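PDB 6YUB: adenylyltransferase and sulfurtransferase uba4 from Chaetomium thermophilum, which probably activates a ubiquitin-like sulfur-carrier protein by ATP-dependent adenylation and passes sulfur to it, for tRNA wobble thiolation and molybdenum cofactor synthesis. Local coordinates for residues K244-Y256 with P264-K276. Residues are numbered along the deposited sequence; the frame is centred on the assembly and turned at random.
Sequences KNLVQPTLLIYTY and PYSFRALKMGGRK
Gln-248 rests CB and CG against Met-272 O, while the extended Lys-271 brings CE to within 3.7 Å of Gln-248 CB. Next, Pro-249 O takes the amide of Met-272 at 2.7 Å, and from here to Thr-255 the two segments form an antiparallel hairpin. Its second strand, 267-271, ends the sheet within this chain of the ThiF-family adenylation domain. Thr-250 turns CG2 onto Ala-269 CB, a tight 3.4 Å contact. Leu-251 and Leu-270 exchange both backbone bonds, and on their face Met-272, bent at chi2 and chi3, curls its CE back to 3.8 Å from Leu-251 CB. Ile-253, in a hydrogen-bonded antiparallel pair with Arg-268, sends CD1 to Leu-270 CD1; the arginine's guanidinium instead reaches an acidic side chain of another protein chain. On the face shared with Leu-252, Tyr-254 and Phe-267 make an offset stack, planes at 18° and centroids 4.3 Å apart. Tyr-254, whose chi1 of 174° carries CG away from its backbone N, places CD1 over the centre of the phenylalanine face, and Leu-252 CD1 meets that ring at its edge. An alanine in place of Phe-267 would remove this ring and is likely to leave Tyr-254 and an aromatic side chain of the other chain without their stacking partner. Thr-255 N closes the ladder on Ser-266 O. Main-chain bonds thus fix the register, whereas apolar contacts line the face of Leu-251, Ile-253 and Leu-270, and the stacked rings take the far end of the other.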
ATOM      1  N   LYS B 244       7.465  12.932 -15.685  1.00 43.99           N
ATOM      2  CA  LYS B 244       7.777  11.508 -15.638  1.00 42.14           C
ATOM      3  C   LYS B 244       8.381  11.084 -14.304  1.00 38.09           C
ATOM      4  O   LYS B 244       8.485   9.881 -14.048  1.00 37.89           O
ATOM      5  CB  LYS B 244       8.738  11.153 -16.774  1.00 42.85           C
ATOM      6  CG  LYS B 244       8.091  11.121 -18.157  1.00 40.26           C
ATOM      7  CD  LYS B 244       9.130  10.836 -19.242  1.00 41.12           C
ATOM      8  CE  LYS B 244       8.483  10.420 -20.558  1.00 34.80           C
ATOM      9  NZ  LYS B 244       7.810  11.538 -21.251  1.00 41.55           N
ATOM     10  N   ASN B 245       8.787  12.029 -13.459  1.00 42.68           N
ATOM     11  CA  ASN B 245       9.308  11.727 -12.127  1.00 39.44           C
ATOM     12  C   ASN B 245      10.509  10.778 -12.200  1.00 38.51           C
ATOM     13  O   ASN B 245      10.611   9.805 -11.454  1.00 36.58           O
ATOM     14  CB  ASN B 245       8.207  11.135 -11.241  1.00 35.06           C
ATOM     15  CG  ASN B 245       6.986  12.017 -11.160  1.00 40.04           C
ATOM     16  OD1 ASN B 245       5.896  11.637 -11.605  1.00 37.52           O
ATOM     17  ND2 ASN B 245       7.153  13.204 -10.588  1.00 38.67           N
ATOM     18  N   LEU B 246      11.427  11.082 -13.116  1.00 39.29           N
ATOM     19  CA  LEU B 246      12.608  10.255 -13.337  1.00 38.94           C
ATOM     20  C   LEU B 246      13.888  10.948 -12.880  1.00 39.84           C
ATOM     21  O   LEU B 246      14.623  10.407 -12.045  1.00 38.87           O
ATOM     22  CB  LEU B 246      12.705   9.876 -14.821  1.00 34.69           C
ATOM     23  CG  LEU B 246      11.616   8.936 -15.345  1.00 33.79           C
ATOM     24  CD1 LEU B 246      11.785   8.699 -16.841  1.00 31.72           C
ATOM     25  CD2 LEU B 246      11.623   7.619 -14.595  1.00 28.22           C
ATOM     26  N   VAL B 247      14.181  12.136 -13.408  1.00 33.25           N
ATOM     27  CA  VAL B 247      15.407  12.834 -13.021  1.00 45.02           C
ATOM     28  C   VAL B 247      15.373  13.189 -11.541  1.00 48.20           C
ATOM     29  O   VAL B 247      16.396  13.109 -10.844  1.00 49.34           O
ATOM     30  CB  VAL B 247      15.613  14.080 -13.902  1.00 46.02           C
ATOM     31  CG1 VAL B 247      16.635  15.016 -13.273  1.00 50.67           C
ATOM     32  CG2 VAL B 247      16.059  13.663 -15.298  1.00 47.46           C
ATOM     33  N   GLN B 248      14.205  13.592 -11.036  1.00 35.15           N
ATOM     34  CA  GLN B 248      13.986  13.838  -9.611  1.00 38.74           C
ATOM     35  C   GLN B 248      12.902  12.870  -9.160  1.00 34.72           C
ATOM     36  O   GLN B 248      11.710  13.209  -9.171  1.00 35.68           O
ATOM     37  CB  GLN B 248      13.592  15.289  -9.345  1.00 40.34           C
ATOM     38  CG  GLN B 248      14.740  16.267  -9.493  1.00 50.20           C
ATOM     39  CD  GLN B 248      14.383  17.668  -9.028  1.00 55.31           C
ATOM     40  OE1 GLN B 248      14.137  17.897  -7.843  1.00 55.80           O
ATOM     41  NE2 GLN B 248      14.346  18.609  -9.963  1.00 54.96           N
ATOM     42  N   PRO B 249      13.265  11.653  -8.764  1.00 49.96           N
ATOM     43  CA  PRO B 249      12.254  10.635  -8.466  1.00 45.81           C
ATOM     44  C   PRO B 249      11.637  10.837  -7.088  1.00 40.78           C
ATOM     45  O   PRO B 249      12.121  11.601  -6.255  1.00 41.62           O
ATOM     46  CB  PRO B 249      13.046   9.322  -8.532  1.00 45.99           C
ATOM     47  CG  PRO B 249      14.438   9.720  -8.092  1.00 47.11           C
ATOM     48  CD  PRO B 249      14.644  11.144  -8.588  1.00 51.13           C
ATOM     49  N   THR B 250      10.544  10.117  -6.864  1.00 36.39           N
ATOM     50  CA  THR B 250       9.829  10.141  -5.599  1.00 30.71           C
ATOM     51  C   THR B 250      10.275   8.974  -4.731  1.00 34.43           C
ATOM     52  O   THR B 250      10.431   7.849  -5.217  1.00 36.35           O
ATOM     53  CB  THR B 250       8.317  10.066  -5.830  1.00 32.95           C
ATOM     54  OG1 THR B 250       7.879  11.228  -6.546  1.00 40.63           O
ATOM     55  CG2 THR B 250       7.572   9.970  -4.510  1.00 35.86           C
ATOM     56  N   LEU B 251      10.482   9.247  -3.448  1.00 34.49           N
ATOM     57  CA  LEU B 251      10.708   8.196  -2.459  1.00 34.57           C
ATOM     58  C   LEU B 251       9.365   7.860  -1.819  1.00 35.50           C
ATOM     59  O   LEU B 251       8.829   8.653  -1.038  1.00 38.30           O
ATOM     60  CB  LEU B 251      11.720   8.634  -1.406  1.00 34.25           C
ATOM     61  CG  LEU B 251      11.883   7.670  -0.230  1.00 35.48           C
ATOM     62  CD1 LEU B 251      12.356   6.295  -0.708  1.00 33.04           C
ATOM     63  CD2 LEU B 251      12.842   8.235   0.806  1.00 35.82           C
ATOM     64  N   LEU B 252       8.817   6.697  -2.156  1.00 42.21           N
ATOM     65  CA  LEU B 252       7.543   6.260  -1.599  1.00 41.81           C
ATOM     66  C   LEU B 252       7.793   5.578  -0.260  1.00 45.02           C
ATOM     67  O   LEU B 252       8.634   4.676  -0.164  1.00 46.88           O
ATOM     68  CB  LEU B 252       6.829   5.307  -2.555  1.00 40.72           C
ATOM     69  CG  LEU B 252       5.409   4.907  -2.143  1.00 42.22           C
ATOM     70  CD1 LEU B 252       4.475   6.102  -2.225  1.00 43.34           C
ATOM     71  CD2 LEU B 252       4.897   3.762  -3.000  1.00 42.37           C
ATOM     72  N   ILE B 253       7.064   6.007   0.766  1.00 41.85           N
ATOM     73  CA  ILE B 253       7.169   5.434   2.104  1.00 38.16           C
ATOM     74  C   ILE B 253       5.766   5.066   2.560  1.00 44.96           C
ATOM     75  O   ILE B 253       4.903   5.943   2.694  1.00 49.09           O
ATOM     76  CB  ILE B 253       7.826   6.402   3.102  1.00 45.19           C
ATOM     77  CG1 ILE B 253       9.219   6.805   2.609  1.00 39.70           C
ATOM     78  CG2 ILE B 253       7.903   5.767   4.488  1.00 44.39           C
ATOM     79  CD1 ILE B 253       9.963   7.737   3.538  1.00 47.30           C
ATOM     80  N   TYR B 254       5.537   3.779   2.799  1.00 47.21           N
ATOM     81  CA  TYR B 254       4.260   3.288   3.298  1.00 42.78           C
ATOM     82  C   TYR B 254       4.436   2.840   4.743  1.00 43.36           C
ATOM     83  O   TYR B 254       5.198   1.908   5.017  1.00 44.50           O
ATOM     84  CB  TYR B 254       3.734   2.141   2.440  1.00 43.85           C
ATOM     85  CG  TYR B 254       2.485   1.509   3.009  1.00 44.95           C
ATOM     86  CD1 TYR B 254       1.399   2.293   3.380  1.00 48.61           C
ATOM     87  CD2 TYR B 254       2.393   0.137   3.183  1.00 44.61           C
ATOM     88  CE1 TYR B 254       0.259   1.728   3.908  1.00 52.57           C
ATOM     89  CE2 TYR B 254       1.252  -0.441   3.708  1.00 48.84           C
ATOM     90  CZ  TYR B 254       0.190   0.357   4.067  1.00 48.38           C
ATOM     91  OH  TYR B 254      -0.947  -0.204   4.594  1.00 54.04           O
ATOM     92  N   THR B 255       3.730   3.499   5.655  1.00 39.50           N
ATOM     93  CA  THR B 255       3.793   3.186   7.077  1.00 41.02           C
ATOM     94  C   THR B 255       2.562   2.380   7.471  1.00 45.32           C
ATOM     95  O   THR B 255       1.433   2.759   7.148  1.00 43.21           O
ATOM     96  CB  THR B 255       3.885   4.464   7.913  1.00 43.08           C
ATOM     97  OG1 THR B 255       5.032   5.219   7.504  1.00 44.60           O
ATOM     98  CG2 THR B 255       4.007   4.129   9.393  1.00 45.98           C
ATOM     99  N   TYR B 256       2.789   1.273   8.174  1.00 49.93           N
ATOM    100  CA  TYR B 256       1.746   0.306   8.517  1.00 49.27           C
ATOM    101  C   TYR B 256       1.698   0.178  10.033  1.00 52.84           C
ATOM    102  O   TYR B 256       2.654  -0.300  10.652  1.00 56.80           O
ATOM    103  CB  TYR B 256       2.033  -1.038   7.851  1.00 50.04           C
ATOM    104  CG  TYR B 256       0.991  -2.116   8.067  1.00 48.03           C
ATOM    105  CD1 TYR B 256       1.022  -2.927   9.194  1.00 47.13           C
ATOM    106  CD2 TYR B 256      -0.005  -2.340   7.127  1.00 45.39           C
ATOM    107  CE1 TYR B 256       0.082  -3.918   9.387  1.00 49.91           C
ATOM    108  CE2 TYR B 256      -0.950  -3.328   7.309  1.00 47.29           C
ATOM    109  CZ  TYR B 256      -0.903  -4.118   8.441  1.00 50.36           C
ATOM    110  OH  TYR B 256      -1.842  -5.113   8.630  1.00 44.35           O
ATOM    111  N   PRO B 264      -4.630   9.335   5.916  1.00 39.45           N
ATOM    112  CA  PRO B 264      -4.313  10.214   4.777  1.00 43.82           C
ATOM    113  C   PRO B 264      -2.829  10.319   4.472  1.00 44.45           C
ATOM    114  O   PRO B 264      -2.476  10.689   3.345  1.00 44.33           O
ATOM    115  CB  PRO B 264      -4.888  11.580   5.205  1.00 43.85           C
ATOM    116  CG  PRO B 264      -5.896  11.259   6.270  1.00 46.84           C
ATOM    117  CD  PRO B 264      -5.348  10.049   6.987  1.00 45.02           C
ATOM    118  N   TYR B 265      -1.949  10.011   5.426  1.00 38.19           N
ATOM    119  CA  TYR B 265      -0.514  10.140   5.206  1.00 37.69           C
ATOM    120  C   TYR B 265       0.233   8.877   5.616  1.00 36.78           C
ATOM    121  O   TYR B 265       1.415   8.931   5.970  1.00 39.08           O
ATOM    122  CB  TYR B 265       0.031  11.366   5.937  1.00 48.23           C
ATOM    123  CG  TYR B 265      -0.454  12.655   5.311  1.00 55.01           C
ATOM    124  CD1 TYR B 265       0.075  13.098   4.106  1.00 56.74           C
ATOM    125  CD2 TYR B 265      -1.456  13.411   5.905  1.00 59.66           C
ATOM    126  CE1 TYR B 265      -0.370  14.261   3.515  1.00 64.10           C
ATOM    127  CE2 TYR B 265      -1.906  14.583   5.320  1.00 65.24           C
ATOM    128  CZ  TYR B 265      -1.359  15.002   4.125  1.00 67.08           C
ATOM    129  OH  TYR B 265      -1.800  16.165   3.534  1.00 72.71           O
ATOM    130  N   SER B 266      -0.444   7.726   5.563  1.00 42.86           N
ATOM    131  CA  SER B 266       0.266   6.455   5.645  1.00 44.06           C
ATOM    132  C   SER B 266       1.225   6.300   4.474  1.00 39.11           C
ATOM    133  O   SER B 266       2.300   5.711   4.627  1.00 37.91           O
ATOM    134  CB  SER B 266      -0.730   5.298   5.680  1.00 38.94           C
ATOM    135  OG  SER B 266      -1.566   5.387   6.821  1.00 39.77           O
ATOM    136  N   PHE B 267       0.855   6.826   3.309  1.00 41.92           N
ATOM    137  CA  PHE B 267       1.741   6.910   2.155  1.00 44.05           C
ATOM    138  C   PHE B 267       2.348   8.311   2.103  1.00 44.40           C
ATOM    139  O   PHE B 267       1.616   9.302   2.050  1.00 40.96           O
ATOM    140  CB  PHE B 267       0.985   6.621   0.858  1.00 44.44           C
ATOM    141  CG  PHE B 267       0.638   5.178   0.663  1.00 43.80           C
ATOM    142  CD1 PHE B 267       1.529   4.319   0.042  1.00 48.10           C
ATOM    143  CD2 PHE B 267      -0.579   4.679   1.089  1.00 46.17           C
ATOM    144  CE1 PHE B 267       1.214   2.985  -0.148  1.00 46.03           C
ATOM    145  CE2 PHE B 267      -0.901   3.344   0.904  1.00 44.69           C
ATOM    146  CZ  PHE B 267      -0.005   2.499   0.284  1.00 43.70           C
ATOM    147  N   ARG B 268       3.675   8.388   2.128  1.00 43.03           N
ATOM    148  CA  ARG B 268       4.392   9.645   1.958  1.00 36.54           C
ATOM    149  C   ARG B 268       5.207   9.572   0.672  1.00 37.21           C
ATOM    150  O   ARG B 268       5.951   8.607   0.457  1.00 40.43           O
ATOM    151  CB  ARG B 268       5.313   9.935   3.147  1.00 39.58           C
ATOM    152  CG  ARG B 268       4.597  10.234   4.453  1.00 41.04           C
ATOM    153  CD  ARG B 268       3.690  11.454   4.345  1.00 42.42           C
ATOM    154  NE  ARG B 268       4.380  12.637   3.842  1.00 43.42           N
ATOM    155  CZ  ARG B 268       5.166  13.420   4.576  1.00 48.57           C
ATOM    156  NH1 ARG B 268       5.386  13.139   5.855  1.00 49.47           N
ATOM    157  NH2 ARG B 268       5.742  14.481   4.029  1.00 47.19           N
ATOM    158  N   ALA B 269       5.054  10.575  -0.177  1.00 41.59           N
ATOM    159  CA  ALA B 269       5.803  10.701  -1.426  1.00 37.62           C
ATOM    160  C   ALA B 269       6.773  11.867  -1.266  1.00 42.64           C
ATOM    161  O   ALA B 269       6.377  13.033  -1.356  1.00 40.59           O
ATOM    162  CB  ALA B 269       4.859  10.916  -2.607  1.00 39.79           C
ATOM    163  N   LEU B 270       8.040  11.551  -1.020  1.00 38.78           N
ATOM    164  CA  LEU B 270       9.079  12.555  -0.831  1.00 41.83           C
ATOM    165  C   LEU B 270       9.843  12.717  -2.139  1.00 39.94           C
ATOM    166  O   LEU B 270      10.405  11.746  -2.652  1.00 39.48           O
ATOM    167  CB  LEU B 270      10.023  12.145   0.299  1.00 43.00           C
ATOM    168  CG  LEU B 270       9.346  11.837   1.635  1.00 44.16           C
ATOM    169  CD1 LEU B 270      10.356  11.349   2.654  1.00 43.85           C
ATOM    170  CD2 LEU B 270       8.604  13.066   2.156  1.00 44.72           C
ATOM    171  N   LYS B 271       9.863  13.934  -2.675  1.00 38.29           N
ATOM    172  CA  LYS B 271      10.601  14.178  -3.906  1.00 43.07           C
ATOM    173  C   LYS B 271      12.097  14.215  -3.610  1.00 42.06           C
ATOM    174  O   LYS B 271      12.542  14.894  -2.681  1.00 41.21           O
ATOM    175  CB  LYS B 271      10.161  15.486  -4.558  1.00 44.07           C
ATOM    176  CG  LYS B 271      10.774  15.699  -5.938  1.00 46.13           C
ATOM    177  CD  LYS B 271      10.174  16.899  -6.653  1.00 53.00           C
ATOM    178  CE  LYS B 271      10.519  16.879  -8.137  1.00 52.95           C
ATOM    179  NZ  LYS B 271       9.721  17.867  -8.920  1.00 58.57           N
ATOM    180  N   MET B 272      12.867  13.480  -4.401  1.00 46.27           N
ATOM    181  CA  MET B 272      14.310  13.416  -4.251  1.00 44.59           C
ATOM    182  C   MET B 272      14.985  14.383  -5.217  1.00 44.55           C
ATOM    183  O   MET B 272      14.417  14.782  -6.236  1.00 45.47           O
ATOM    184  CB  MET B 272      14.821  11.995  -4.508  1.00 39.37           C
ATOM    185  CG  MET B 272      14.369  10.969  -3.488  1.00 46.18           C
ATOM    186  SD  MET B 272      15.136  11.177  -1.870  1.00 49.33           S
ATOM    187  CE  MET B 272      13.755  11.823  -0.930  1.00 46.91           C
ATOM    188  N   GLY B 273      16.217  14.752  -4.880  1.00 50.18           N
ATOM    189  CA  GLY B 273      17.025  15.538  -5.783  1.00 49.38           C
ATOM    190  C   GLY B 273      17.634  14.689  -6.877  1.00 47.61           C
ATOM    191  O   GLY B 273      17.604  13.459  -6.847  1.00 51.59           O
ATOM    192  N   GLY B 274      18.194  15.368  -7.872  1.00 47.09           N
ATOM    193  CA  GLY B 274      18.890  14.702  -8.949  1.00 46.57           C
ATOM    194  C   GLY B 274      20.261  14.222  -8.517  1.00 48.98           C
ATOM    195  O   GLY B 274      20.624  14.235  -7.340  1.00 47.75           O
ATOM    196  N   ARG B 275      21.038  13.783  -9.506  1.00 52.18           N
ATOM    197  CA  ARG B 275      22.403  13.343  -9.250  1.00 50.30           C
ATOM    198  C   ARG B 275      23.191  14.436  -8.538  1.00 49.00           C
ATOM    199  O   ARG B 275      23.179  15.596  -8.949  1.00 49.11           O
ATOM    200  CB  ARG B 275      23.086  12.971 -10.569  1.00 47.46           C
ATOM    201  CG  ARG B 275      24.605  12.886 -10.485  1.00 51.20           C
ATOM    202  CD  ARG B 275      25.196  12.360 -11.784  1.00 46.18           C
ATOM    203  NE  ARG B 275      24.860  10.954 -11.999  1.00 45.01           N
ATOM    204  CZ  ARG B 275      25.159  10.271 -13.099  1.00 45.26           C
ATOM    205  NH1 ARG B 275      25.797  10.862 -14.100  1.00 45.45           N
ATOM    206  NH2 ARG B 275      24.813   8.996 -13.201  1.00 47.98           N
ATOM    207  N   LYS B 276      23.867  14.055  -7.459  1.00 43.94           N
ATOM    208  CA  LYS B 276      24.724  14.986  -6.738  1.00 49.88           C
ATOM    209  C   LYS B 276      26.087  15.077  -7.412  1.00 49.24           C
ATOM    210  O   LYS B 276      26.663  14.067  -7.828  1.00 44.80           O
ATOM    211  CB  LYS B 276      24.886  14.557  -5.279  1.00 59.75           C
ATOM    212  CG  LYS B 276      23.709  14.947  -4.388  1.00 64.61           C
ATOM    213  CD  LYS B 276      23.992  14.660  -2.916  1.00 75.01           C
ATOM    214  CE  LYS B 276      25.091  15.562  -2.358  1.00 84.80           C
ATOM    215  NZ  LYS B 276      26.031  14.803  -1.480  1.00 89.51           N
TER